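Local structure of Phosphoglucomutase/phosphomannomutase family protein (Burkholderia thailandensis, 3UW2) at residues Ile125-Ser130 / Asp135-Lys140; Gln25-Phe28 / Asp32-Gly35; Ala81-Leu86 / Val91-Val96; Ser349-Phe354 / Gly360-Leu365. The protein probably catalyses intramolecular phosphate transfer on sugar phosphates, as a metal-binding member of the phosphohexose mutase family. All blocks are in the same frame, centred on the assembly; numbering follows the deposited sequence. Where two conformers were deposited one is given.

Interaction 1: residues Ile125-Ser130 / Asp135-Lys140. With PO4 (phosphate ion), chain B.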
loop_
_atom_site.group_PDB
_atom_site.type_symbol
_atom_site.label_atom_id
_atom_site.label_comp_id
_atom_site.label_asym_id
_atom_site.label_seq_id
_atom_site.Cartn_x
_atom_site.Cartn_y
_atom_site.Cartn_z
ATOM N N ILE A 125 -1.516 -3.420 -15.525
ATOM C CA ILE A 125 -1.744 -2.029 -15.184
ATOM C C ILE A 125 -3.138 -1.987 -14.545
ATOM O O ILE A 125 -4.079 -2.524 -15.091
ATOM C CB ILE A 125 -1.739 -1.134 -16.432
ATOM C CG1 ILE A 125 -0.379 -1.204 -17.117
ATOM C CG2 ILE A 125 -2.060 0.304 -16.033
ATOM C CD1 ILE A 125 -0.403 -0.572 -18.521
ATOM N N VAL A 126 -3.249 -1.379 -13.382
ATOM C CA VAL A 126 -4.527 -1.261 -12.740
ATOM C C VAL A 126 -4.923 0.202 -12.866
ATOM O O VAL A 126 -4.144 1.109 -12.496
ATOM C CB VAL A 126 -4.511 -1.771 -11.267
ATOM C CG1 VAL A 126 -5.953 -1.694 -10.689
ATOM C CG2 VAL A 126 -4.023 -3.254 -11.192
ATOM N N VAL A 127 -6.119 0.464 -13.421
ATOM C CA VAL A 127 -6.546 1.899 -13.471
ATOM C C VAL A 127 -7.267 2.221 -12.149
ATOM O O VAL A 127 -8.395 1.718 -11.918
ATOM C CB VAL A 127 -7.546 2.056 -14.657
ATOM C CG1 VAL A 127 -7.975 3.523 -14.822
ATOM C CG2 VAL A 127 -6.891 1.522 -15.965
ATOM N N THR A 128 -6.688 3.075 -11.275
ATOM C CA THR A 128 -7.281 3.263 -10.022
ATOM C C THR A 128 -6.756 4.619 -9.493
ATOM O O THR A 128 -5.632 5.047 -9.817
ATOM C CB THR A 128 -6.933 2.149 -8.989
ATOM O OG1 THR A 128 -7.429 2.558 -7.694
ATOM C CG2 THR A 128 -5.437 2.015 -8.881
ATOM N N GLY A 129 -7.646 5.287 -8.793
ATOM C CA GLY A 129 -7.367 6.525 -8.052
ATOM C C GLY A 129 -7.230 6.281 -6.569
ATOM O O GLY A 129 -7.084 7.248 -5.772
ATOM N N SER A 130 -7.261 5.011 -6.179
ATOM C CA SER A 130 -6.896 4.585 -4.820
ATOM C C SER A 130 -7.795 5.251 -3.726
ATOM O O SER A 130 -9.021 5.068 -3.766
ATOM C CB SER A 130 -5.344 4.761 -4.658
ATOM O OG SER A 130 -4.908 4.813 -3.318
ATOM N N ASP A 135 -13.124 12.279 -8.753
ATOM C CA ASP A 135 -12.668 12.782 -10.054
ATOM C C ASP A 135 -11.183 12.448 -10.332
ATOM O O ASP A 135 -10.653 12.801 -11.394
ATOM C CB ASP A 135 -12.945 14.314 -10.206
ATOM C CG ASP A 135 -12.482 15.149 -9.001
ATOM O OD1 ASP A 135 -12.226 14.592 -7.902
ATOM O OD2 ASP A 135 -12.421 16.400 -9.141
ATOM N N TYR A 136 -10.519 11.792 -9.368
ATOM C CA TYR A 136 -9.143 11.352 -9.544
ATOM C C TYR A 136 -9.117 9.969 -10.064
ATOM O O TYR A 136 -9.986 9.132 -9.754
ATOM C CB TYR A 136 -8.388 11.304 -8.224
ATOM C CG TYR A 136 -8.071 12.681 -7.700
ATOM C CD1 TYR A 136 -9.076 13.504 -7.264
ATOM C CD2 TYR A 136 -6.760 13.165 -7.702
ATOM C CE1 TYR A 136 -8.798 14.780 -6.782
ATOM C CE2 TYR A 136 -6.465 14.436 -7.229
ATOM C CZ TYR A 136 -7.489 15.231 -6.772
ATOM O OH TYR A 136 -7.224 16.511 -6.325
ATOM N N ASN A 137 -8.083 9.719 -10.827
ATOM C CA ASN A 137 -7.819 8.384 -11.280
ATOM C C ASN A 137 -6.314 8.221 -11.635
ATOM O O ASN A 137 -5.518 9.150 -11.460
ATOM C CB ASN A 137 -8.780 7.988 -12.410
ATOM C CG ASN A 137 -9.120 6.480 -12.376
ATOM O OD1 ASN A 137 -8.320 5.664 -11.931
ATOM N ND2 ASN A 137 -10.284 6.124 -12.815
ATOM N N GLY A 138 -5.910 7.067 -12.139
ATOM C CA GLY A 138 -4.458 6.865 -12.225
ATOM C C GLY A 138 -4.131 5.499 -12.664
ATOM O O GLY A 138 -5.067 4.719 -13.045
ATOM N N PHE A 139 -2.834 5.162 -12.635
ATOM C CA PHE A 139 -2.424 3.833 -13.125
ATOM C C PHE A 139 -1.309 3.293 -12.234
ATOM O O PHE A 139 -0.312 4.003 -11.967
ATOM C CB PHE A 139 -1.920 3.940 -14.570
ATOM C CG PHE A 139 -2.913 4.633 -15.516
ATOM C CD1 PHE A 139 -3.756 3.893 -16.309
ATOM C CD2 PHE A 139 -2.955 6.061 -15.603
ATOM C CE1 PHE A 139 -4.665 4.520 -17.165
ATOM C CE2 PHE A 139 -3.853 6.698 -16.452
ATOM C CZ PHE A 139 -4.728 5.912 -17.249
ATOM N N LYS A 140 -1.479 2.066 -11.781
ATOM C CA LYS A 140 -0.479 1.361 -10.989
ATOM C C LYS A 140 0.080 0.305 -11.930
ATOM O O LYS A 140 -0.713 -0.402 -12.528
ATOM C CB LYS A 140 -1.154 0.771 -9.718
ATOM C CG LYS A 140 -1.475 1.874 -8.664
ATOM C CD LYS A 140 -1.913 1.316 -7.282
ATOM C CE LYS A 140 -2.037 2.442 -6.267
ATOM N NZ LYS A 140 -2.875 2.087 -5.096
HETATM P P PO4 B . -3.359 4.632 -2.883
HETATM O O2 PO4 B . -3.218 3.349 -2.070
HETATM O O3 PO4 B . -3.190 5.835 -1.986
HETATM O O4 PO4 B . -2.569 4.636 -4.153
HETATM O O HOH W 1 -10.812 3.188 -12.571
#
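The Phe-139 ring meets Ile-125 at its edge, where CG2 lies near the ring plane, while Val-127 brings CG2 within 3.9 Å of CE1. The Asn-137 amide is a second flat group: its OD1 accepts a hydrogen bond from Gly-138 N (2.8 Å), and its ND2 shares a water with Val-127 O. Branched Val-127 and the broad ring suit the face packed against helices 43-59 and 75-88. The backbones form a beta hairpin of domain I, in which Val-126 and Lys-140 make a hydrogen-bonded pair (Val-126 N to Lys-140 O 2.8 Å, Lys-140 N to Val-126 O 2.9 Å). Thr-128 N reaches Gly-138 O from above the carbonyl plane. Lacking side chains, Gly-129 and Gly-138 let the chains close in. Thr-128 OG1, anti to its own nitrogen (chi1 171°), accepts from Ser-130 N in an ST turn and is also hydrogen-bonded to Asp-70 OD2. Lys-140 runs extended past Thr-128 CG2; its NZ donates to phosphate O4 (2.7 Å) and pairs with Asp-266 and Asp-268 of the zinc site. The phosphate is covalently joined to Ser-130 OG (1.6 Å to P) beside the zinc ion, consistent with the phosphoserine of phosphohexose mutases.

Interaction 2: residues Gln25-Phe28 / Asp32-Gly35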
loop_
_atom_site.group_PDB
_atom_site.type_symbol
_atom_site.label_atom_id
_atom_site.label_comp_id
_atom_site.label_asym_id
_atom_site.label_seq_id
_atom_site.Cartn_x
_atom_site.Cartn_y
_atom_site.Cartn_z
ATOM N N GLN A 25 3.447 16.425 -17.911
ATOM C CA GLN A 25 4.476 15.711 -17.158
ATOM C C GLN A 25 4.092 15.527 -15.677
ATOM O O GLN A 25 4.460 14.541 -15.058
ATOM C CB GLN A 25 5.822 16.422 -17.310
ATOM C CG GLN A 25 7.003 15.656 -16.740
ATOM C CD GLN A 25 7.130 15.832 -15.230
ATOM O OE1 GLN A 25 6.691 16.844 -14.669
ATOM N NE2 GLN A 25 7.707 14.832 -14.555
ATOM N N SER A 26 3.345 16.480 -15.117
ATOM C CA SER A 26 2.953 16.444 -13.694
ATOM C C SER A 26 2.149 15.188 -13.252
ATOM O O SER A 26 2.073 14.921 -12.043
ATOM C CB SER A 26 2.199 17.720 -13.313
ATOM O OG SER A 26 0.856 17.626 -13.798
ATOM N N ILE A 27 1.564 14.416 -14.188
ATOM C CA ILE A 27 0.803 13.233 -13.758
ATOM C C ILE A 27 1.727 12.040 -13.553
ATOM O O ILE A 27 1.294 10.998 -13.017
ATOM C CB ILE A 27 -0.347 12.843 -14.716
ATOM C CG1 ILE A 27 0.181 12.374 -16.075
ATOM C CG2 ILE A 27 -1.347 13.980 -14.879
ATOM C CD1 ILE A 27 -0.907 11.859 -17.022
ATOM N N PHE A 28 2.982 12.169 -14.015
ATOM C CA PHE A 28 3.943 11.075 -13.911
ATOM C C PHE A 28 4.629 11.215 -12.602
ATOM O O PHE A 28 5.595 11.985 -12.540
ATOM C CB PHE A 28 4.910 11.055 -15.110
ATOM C CG PHE A 28 4.224 10.704 -16.399
ATOM C CD1 PHE A 28 4.237 9.411 -16.859
ATOM C CD2 PHE A 28 3.446 11.666 -17.077
ATOM C CE1 PHE A 28 3.562 9.091 -17.997
ATOM C CE2 PHE A 28 2.773 11.344 -18.236
ATOM C CZ PHE A 28 2.807 10.034 -18.671
ATOM N N ASP A 32 3.701 5.987 -9.538
ATOM C CA ASP A 32 2.543 5.728 -10.368
ATOM C C ASP A 32 2.255 6.904 -11.225
ATOM O O ASP A 32 3.067 7.818 -11.314
ATOM C CB ASP A 32 1.275 5.317 -9.569
ATOM C CG ASP A 32 0.994 6.184 -8.391
ATOM O OD1 ASP A 32 1.247 7.424 -8.391
ATOM O OD2 ASP A 32 0.460 5.588 -7.452
ATOM N N ILE A 33 1.100 6.852 -11.882
ATOM C CA ILE A 33 0.606 7.970 -12.680
ATOM C C ILE A 33 -0.754 8.314 -12.085
ATOM O O ILE A 33 -1.547 7.420 -11.819
ATOM C CB ILE A 33 0.470 7.557 -14.198
ATOM C CG1 ILE A 33 1.829 7.344 -14.872
ATOM C CG2 ILE A 33 -0.313 8.614 -14.999
ATOM C CD1 ILE A 33 1.683 6.612 -16.273
ATOM N N ARG A 34 -0.996 9.600 -11.833
ATOM C CA ARG A 34 -2.231 10.071 -11.195
ATOM C C ARG A 34 -2.618 11.418 -11.805
ATOM O O ARG A 34 -1.738 12.258 -11.987
ATOM C CB ARG A 34 -2.000 10.294 -9.686
ATOM C CG ARG A 34 -1.761 9.009 -8.943
ATOM C CD ARG A 34 -1.978 9.175 -7.439
ATOM N NE ARG A 34 -0.920 10.006 -6.892
ATOM C CZ ARG A 34 0.129 9.522 -6.246
ATOM N NH1 ARG A 34 0.223 8.210 -6.046
ATOM N NH2 ARG A 34 1.068 10.340 -5.784
ATOM N N GLY A 35 -3.919 11.646 -12.045
ATOM C CA GLY A 35 -4.413 12.826 -12.695
ATOM C C GLY A 35 -5.889 13.020 -12.388
ATOM O O GLY A 35 -6.516 12.205 -11.686
#
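Asp-32 passes Phe-28 through its backbone, its O lying 4.0 Å from Phe-28 C, while its carboxylate pairs with Arg-34. The side chain of Asp-32 lies about 5 Å from the bound phosphate, nearest atoms. Ile-33 meets both apolar partners, one with each branch. Its CG1 arm, anti to the carbonyl carbon (chi1 -70°), runs beside Phe-28 and sets CD1 3.6 Å from ring atom CE1; its CG2 branch meets Ile-27 CD1 at 3.9 Å. A beta-branched residue is apt here because its two branches can pack on two neighbours at once. The backbones of Phe-28 and Ile-33 form a single bridge, by which a short 3-10 turn, closed by Phe-28 N to Gln-25 O, lies against strand 33-36 of the domain I sheet, whose partner in that sheet is strand 136-143. Arg-34 N makes the bond across, to Ile-27 O (2.9 Å), in the carbonyl plane and fairly straight at 157°. Its long side chain leads away, and NH1 forms a salt bridge with Asp-32 OD1 (2.7 Å) that ties down both charged groups. At Gly-35 the absence of a side chain leaves room for Ile-27 CG2, which comes to 3.9 Å from Gly-35 CA.

Interaction 3: residues Ala81-Leu86 / Val91-Val96. With EDO (1,2-ethanediol), chain D.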
loop_
_atom_site.group_PDB
_atom_site.type_symbol
_atom_site.label_atom_id
_atom_site.label_comp_id
_atom_site.label_asym_id
_atom_site.label_seq_id
_atom_site.Cartn_x
_atom_site.Cartn_y
_atom_site.Cartn_z
ATOM N N ALA A 81 -9.480 2.743 -23.161
ATOM C CA ALA A 81 -8.538 3.522 -23.945
ATOM C C ALA A 81 -7.132 2.966 -23.739
ATOM O O ALA A 81 -6.286 2.909 -24.646
ATOM C CB ALA A 81 -8.590 5.032 -23.526
ATOM N N LEU A 82 -6.895 2.519 -22.524
ATOM C CA LEU A 82 -5.568 2.008 -22.141
ATOM C C LEU A 82 -5.341 0.753 -22.939
ATOM O O LEU A 82 -4.267 0.590 -23.537
ATOM C CB LEU A 82 -5.516 1.707 -20.627
ATOM C CG LEU A 82 -4.229 1.016 -20.119
ATOM C CD1 LEU A 82 -3.090 2.015 -20.135
ATOM C CD2 LEU A 82 -4.429 0.439 -18.714
ATOM N N ALA A 83 -6.352 -0.116 -22.967
ATOM C CA ALA A 83 -6.261 -1.385 -23.701
ATOM C C ALA A 83 -6.038 -1.155 -25.203
ATOM O O ALA A 83 -5.249 -1.898 -25.830
ATOM C CB ALA A 83 -7.513 -2.290 -23.448
ATOM N N ASP A 84 -6.747 -0.172 -25.784
ATOM C CA ASP A 84 -6.544 0.207 -27.205
ATOM C C ASP A 84 -5.054 0.555 -27.477
ATOM O O ASP A 84 -4.501 0.176 -28.504
ATOM C CB ASP A 84 -7.410 1.407 -27.632
ATOM C CG ASP A 84 -8.915 1.109 -27.609
ATOM O OD1 ASP A 84 -9.387 -0.053 -27.758
ATOM O OD2 ASP A 84 -9.644 2.072 -27.448
ATOM N N GLY A 85 -4.454 1.309 -26.567
ATOM C CA GLY A 85 -3.066 1.799 -26.687
ATOM C C GLY A 85 -2.060 0.658 -26.587
ATOM O O GLY A 85 -1.050 0.619 -27.350
ATOM N N LEU A 86 -2.345 -0.305 -25.689
ATOM C CA LEU A 86 -1.454 -1.437 -25.486
ATOM C C LEU A 86 -1.501 -2.252 -26.759
ATOM O O LEU A 86 -0.450 -2.763 -27.268
ATOM C CB LEU A 86 -1.934 -2.298 -24.325
ATOM C CG LEU A 86 -1.598 -1.737 -22.932
ATOM C CD1 LEU A 86 -2.600 -2.327 -21.892
ATOM C CD2 LEU A 86 -0.127 -2.009 -22.582
ATOM N N VAL A 91 0.802 -5.461 -28.205
ATOM C CA VAL A 91 0.749 -6.245 -26.968
ATOM C C VAL A 91 -0.664 -6.841 -26.777
ATOM O O VAL A 91 -1.622 -6.151 -26.941
ATOM C CB VAL A 91 1.181 -5.301 -25.808
ATOM C CG1 VAL A 91 0.788 -5.839 -24.464
ATOM C CG2 VAL A 91 2.707 -5.106 -25.903
ATOM N N ASP A 92 -0.788 -8.146 -26.512
ATOM C CA ASP A 92 -2.088 -8.713 -26.174
ATOM C C ASP A 92 -2.602 -8.237 -24.810
ATOM O O ASP A 92 -1.809 -8.102 -23.881
ATOM C CB ASP A 92 -1.988 -10.222 -26.168
ATOM C CG ASP A 92 -1.590 -10.775 -27.539
ATOM O OD1 ASP A 92 -1.710 -10.059 -28.583
ATOM O OD2 ASP A 92 -1.113 -11.906 -27.545
ATOM N N VAL A 93 -3.920 -8.027 -24.671
ATOM C CA VAL A 93 -4.482 -7.516 -23.408
ATOM C C VAL A 93 -5.384 -8.597 -22.831
ATOM O O VAL A 93 -6.186 -9.194 -23.545
ATOM C CB VAL A 93 -5.304 -6.218 -23.613
ATOM C CG1 VAL A 93 -6.100 -5.831 -22.325
ATOM C CG2 VAL A 93 -4.340 -5.101 -24.024
ATOM N N VAL A 94 -5.194 -8.873 -21.545
ATOM C CA VAL A 94 -6.101 -9.685 -20.737
ATOM C C VAL A 94 -6.783 -8.783 -19.727
ATOM O O VAL A 94 -6.137 -8.208 -18.824
ATOM C CB VAL A 94 -5.353 -10.815 -20.027
ATOM C CG1 VAL A 94 -6.328 -11.636 -19.168
ATOM C CG2 VAL A 94 -4.689 -11.684 -21.089
ATOM N N ASP A 95 -8.083 -8.624 -19.912
ATOM C CA ASP A 95 -8.846 -7.688 -19.116
ATOM C C ASP A 95 -9.549 -8.445 -17.975
ATOM O O ASP A 95 -10.439 -9.233 -18.231
ATOM C CB ASP A 95 -9.839 -6.924 -20.026
ATOM C CG ASP A 95 -10.518 -5.786 -19.313
ATOM O OD1 ASP A 95 -10.477 -5.709 -18.053
ATOM O OD2 ASP A 95 -11.126 -4.961 -20.022
ATOM N N VAL A 96 -9.114 -8.234 -16.728
ATOM C CA VAL A 96 -9.726 -8.968 -15.626
ATOM C C VAL A 96 -10.889 -8.181 -14.987
ATOM O O VAL A 96 -11.416 -8.608 -13.931
ATOM C CB VAL A 96 -8.674 -9.452 -14.570
ATOM C CG1 VAL A 96 -7.651 -10.430 -15.231
ATOM C CG2 VAL A 96 -7.938 -8.281 -13.929
HETATM C C1 EDO D . -10.738 -3.233 -26.284
HETATM O O1 EDO D . -9.372 -2.886 -26.729
HETATM C C2 EDO D . -11.061 -2.679 -24.866
HETATM O O2 EDO D . -11.333 -1.274 -25.073
#
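Leu-86 O, close to the end of helix 75-88, accepts from Val-91 N at 3.1 Å, with the donor tilted about 30° from the carbonyl plane. The same oxygen has Val-91 CB beside it at 3.4 Å, so the first residue of the incoming segment sits directly against the last turn of the helix. The rest is mainly aliphatic side-chain packing. Val-93 meets two helix residues, one with each methyl: its CG2 touches Leu-86 CB at 3.7 Å, the two side chains crossing at about a right angle, and its CG1 faces Ala-83 CB at 4.0 Å. Having CG1 anti to the backbone N (chi1 170°) sets that methyl by Ala-83 and CG2 by Leu-86. Ala-83 suits its position because a lone methyl lets the helix lie close to the strand, whereas Leu-86 is long enough to reach past Val-93 to Val-67 in the neighbouring strand and to Phe-53 in helix 43-59. Alternation sorts the strand residues: Val-91 and Val-93 point at the helix, and Asp-92 points away, forming a salt bridge with Arg-119. On the helix, Asp-84 turns outward; its OD1 accepts from an ethanediol molecule and its OD2 pairs with Arg-47. Helix 75-88 packed against strand 92-98 is the second half of a beta-alpha-beta crossover, which begins at the parallel strand 64-69 in the alpha/beta/alpha layering of domain I.

Interaction 4: residues Ser349-Phe354 / Gly360-Leu365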
loop_
_atom_site.group_PDB
_atom_site.type_symbol
_atom_site.label_atom_id
_atom_site.label_comp_id
_atom_site.label_asym_id
_atom_site.label_seq_id
_atom_site.Cartn_x
_atom_site.Cartn_y
_atom_site.Cartn_z
ATOM N N SER A 349 2.242 3.351 6.438
ATOM C CA SER A 349 1.058 3.604 5.556
ATOM C C SER A 349 0.062 2.457 5.365
ATOM O O SER A 349 -1.011 2.679 4.837
ATOM C CB SER A 349 1.519 4.002 4.182
ATOM O OG SER A 349 1.938 2.805 3.551
ATOM N N GLY A 350 0.398 1.242 5.781
ATOM C CA GLY A 350 -0.558 0.142 5.799
ATOM C C GLY A 350 -0.524 -0.829 4.608
ATOM O O GLY A 350 -1.507 -1.576 4.345
ATOM N N HIS A 351 0.558 -0.804 3.839
ATOM C CA HIS A 351 0.700 -1.869 2.832
ATOM C C HIS A 351 1.473 -2.960 3.495
ATOM O O HIS A 351 2.520 -2.686 4.095
ATOM C CB HIS A 351 1.475 -1.394 1.604
ATOM C CG HIS A 351 0.813 -0.263 0.820
ATOM N ND1 HIS A 351 0.196 -0.456 -0.363
ATOM C CD2 HIS A 351 0.765 1.123 1.058
ATOM C CE1 HIS A 351 -0.244 0.725 -0.866
ATOM N NE2 HIS A 351 0.099 1.691 0.009
ATOM N N VAL A 352 1.027 -4.210 3.366
ATOM C CA VAL A 352 1.688 -5.321 4.033
ATOM C C VAL A 352 1.962 -6.362 2.954
ATOM O O VAL A 352 1.044 -6.716 2.163
ATOM C CB VAL A 352 0.810 -5.893 5.190
ATOM C CG1 VAL A 352 1.540 -7.026 5.931
ATOM C CG2 VAL A 352 0.490 -4.807 6.220
ATOM N N PHE A 353 3.209 -6.840 2.890
ATOM C CA PHE A 353 3.603 -7.672 1.771
ATOM C C PHE A 353 3.976 -9.056 2.306
ATOM O O PHE A 353 5.036 -9.211 2.938
ATOM C CB PHE A 353 4.829 -7.076 1.058
ATOM C CG PHE A 353 4.702 -5.626 0.632
ATOM C CD1 PHE A 353 4.729 -4.589 1.571
ATOM C CD2 PHE A 353 4.672 -5.292 -0.733
ATOM C CE1 PHE A 353 4.700 -3.233 1.145
ATOM C CE2 PHE A 353 4.635 -3.953 -1.157
ATOM C CZ PHE A 353 4.652 -2.931 -0.213
ATOM N N PHE A 354 3.155 -10.071 2.017
ATOM C CA PHE A 354 3.476 -11.480 2.359
ATOM C C PHE A 354 4.105 -12.159 1.145
ATOM O O PHE A 354 3.443 -12.255 0.118
ATOM C CB PHE A 354 2.196 -12.287 2.712
ATOM C CG PHE A 354 1.553 -11.860 4.014
ATOM C CD1 PHE A 354 1.953 -12.451 5.226
ATOM C CD2 PHE A 354 0.614 -10.784 4.038
ATOM C CE1 PHE A 354 1.384 -12.030 6.450
ATOM C CE2 PHE A 354 0.051 -10.399 5.255
ATOM C CZ PHE A 354 0.436 -11.011 6.443
ATOM N N GLY A 360 4.038 -12.063 -2.620
ATOM C CA GLY A 360 4.965 -10.958 -2.314
ATOM C C GLY A 360 4.446 -9.586 -2.693
ATOM O O GLY A 360 5.140 -8.596 -2.441
ATOM N N PHE A 361 3.236 -9.476 -3.259
ATOM C CA PHE A 361 2.613 -8.142 -3.473
ATOM C C PHE A 361 1.760 -7.765 -2.263
ATOM O O PHE A 361 1.233 -8.642 -1.537
ATOM C CB PHE A 361 1.775 -8.055 -4.779
ATOM C CG PHE A 361 0.748 -9.162 -4.927
ATOM C CD1 PHE A 361 -0.457 -9.087 -4.245
ATOM C CD2 PHE A 361 0.982 -10.226 -5.759
ATOM C CE1 PHE A 361 -1.445 -10.065 -4.374
ATOM C CE2 PHE A 361 0.011 -11.239 -5.918
ATOM C CZ PHE A 361 -1.190 -11.160 -5.230
ATOM N N ASP A 362 1.640 -6.458 -2.050
ATOM C CA ASP A 362 0.782 -5.911 -1.032
ATOM C C ASP A 362 -0.700 -6.190 -1.404
ATOM O O ASP A 362 -1.109 -6.078 -2.577
ATOM C CB ASP A 362 1.073 -4.389 -0.811
ATOM C CG ASP A 362 1.139 -3.576 -2.114
ATOM O OD1 ASP A 362 1.535 -4.166 -3.165
ATOM O OD2 ASP A 362 0.825 -2.312 -2.082
ATOM N N ASP A 363 -1.478 -6.572 -0.408
ATOM C CA ASP A 363 -2.875 -6.986 -0.635
ATOM C C ASP A 363 -3.611 -6.829 0.713
ATOM O O ASP A 363 -3.385 -7.578 1.653
ATOM C CB ASP A 363 -2.883 -8.477 -1.089
ATOM C CG ASP A 363 -4.280 -8.988 -1.408
ATOM O OD1 ASP A 363 -5.269 -8.439 -0.835
ATOM O OD2 ASP A 363 -4.380 -9.958 -2.215
ATOM N N GLY A 364 -4.489 -5.852 0.784
ATOM C CA GLY A 364 -5.331 -5.635 1.944
ATOM C C GLY A 364 -6.279 -6.784 2.288
ATOM O O GLY A 364 -6.565 -7.021 3.483
ATOM N N LEU A 365 -6.801 -7.468 1.264
ATOM C CA LEU A 365 -7.776 -8.534 1.474
ATOM C C LEU A 365 -7.048 -9.808 1.990
ATOM O O LEU A 365 -7.567 -10.500 2.865
ATOM C CB LEU A 365 -8.484 -8.915 0.156
ATOM C CG LEU A 365 -9.662 -8.003 -0.289
ATOM C CD1 LEU A 365 -9.223 -6.608 -0.714
ATOM C CD2 LEU A 365 -10.356 -8.697 -1.484
HETATM O O HOH W 2 0.534 -9.418 0.971
HETATM O O HOH W 3 -1.743 -4.770 2.162
#
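The backbones of His-351 to Phe-354 and Gly-360 to Asp-363 run obliquely past each other, their directions 133° apart, with a weak bond from Gly-360 N to Phe-354 O (2.8 Å) near the turn. Strand 352-354 is an outermost strand of the domain III sheet, and the returning loop leads into helix 364-375. Gly-360 has a positive phi, a shape that glycine adopts readily. Asp-362 carries the contact. Its CB lies over one face of Phe-353, a CH-pi contact 3.8 Å from the centroid. With CG between the backbone N and the carbonyl carbon (chi1 48°), the carboxylate stacks nearly parallel to that ring and meets His-351. Phe-353 thus offers a flat apolar floor beneath a polar group, its other neighbours including helix 330-340. Asp-362 OD2 accepts the hydrogen bond of His-351 ND1 (2.6 Å) through its anti lone pair, this oxygen standing somewhat out of the imidazole plane. The bond would fix the rotation of the imidazole, which also lies beside Asp-268 of the zinc site and about 4 Å from the phosphate, closest atoms. Between the two backbones, one water donates to Val-352 O and to Phe-361 O (2.7 Å) and accepts from Phe-354 N.

In the fold
All four contacts are largely buried. Interactions 1, 2 and 3 belong to the domain I sheet. Interactions 1 and 2 share a boundary, since Phe-139 N and Ile-33 O, 2.7 Å apart, probably bond where strands 136-143 and 33-36 adjoin. Interaction 3 reaches interaction 1 through Leu-82, whose CD2 packs on Ile-125 CG2 at 3.6 Å. Interaction 4 lies in domain III, its centre about 17 Å from that of interaction 1, yet both border the zinc and phosphate site. Chemistry follows place: interactions 1 and 4 set polar and charged side chains at that site, interaction 2 is mainly apolar with one charged pair, and interaction 3, away from the site, is mainly aliphatic.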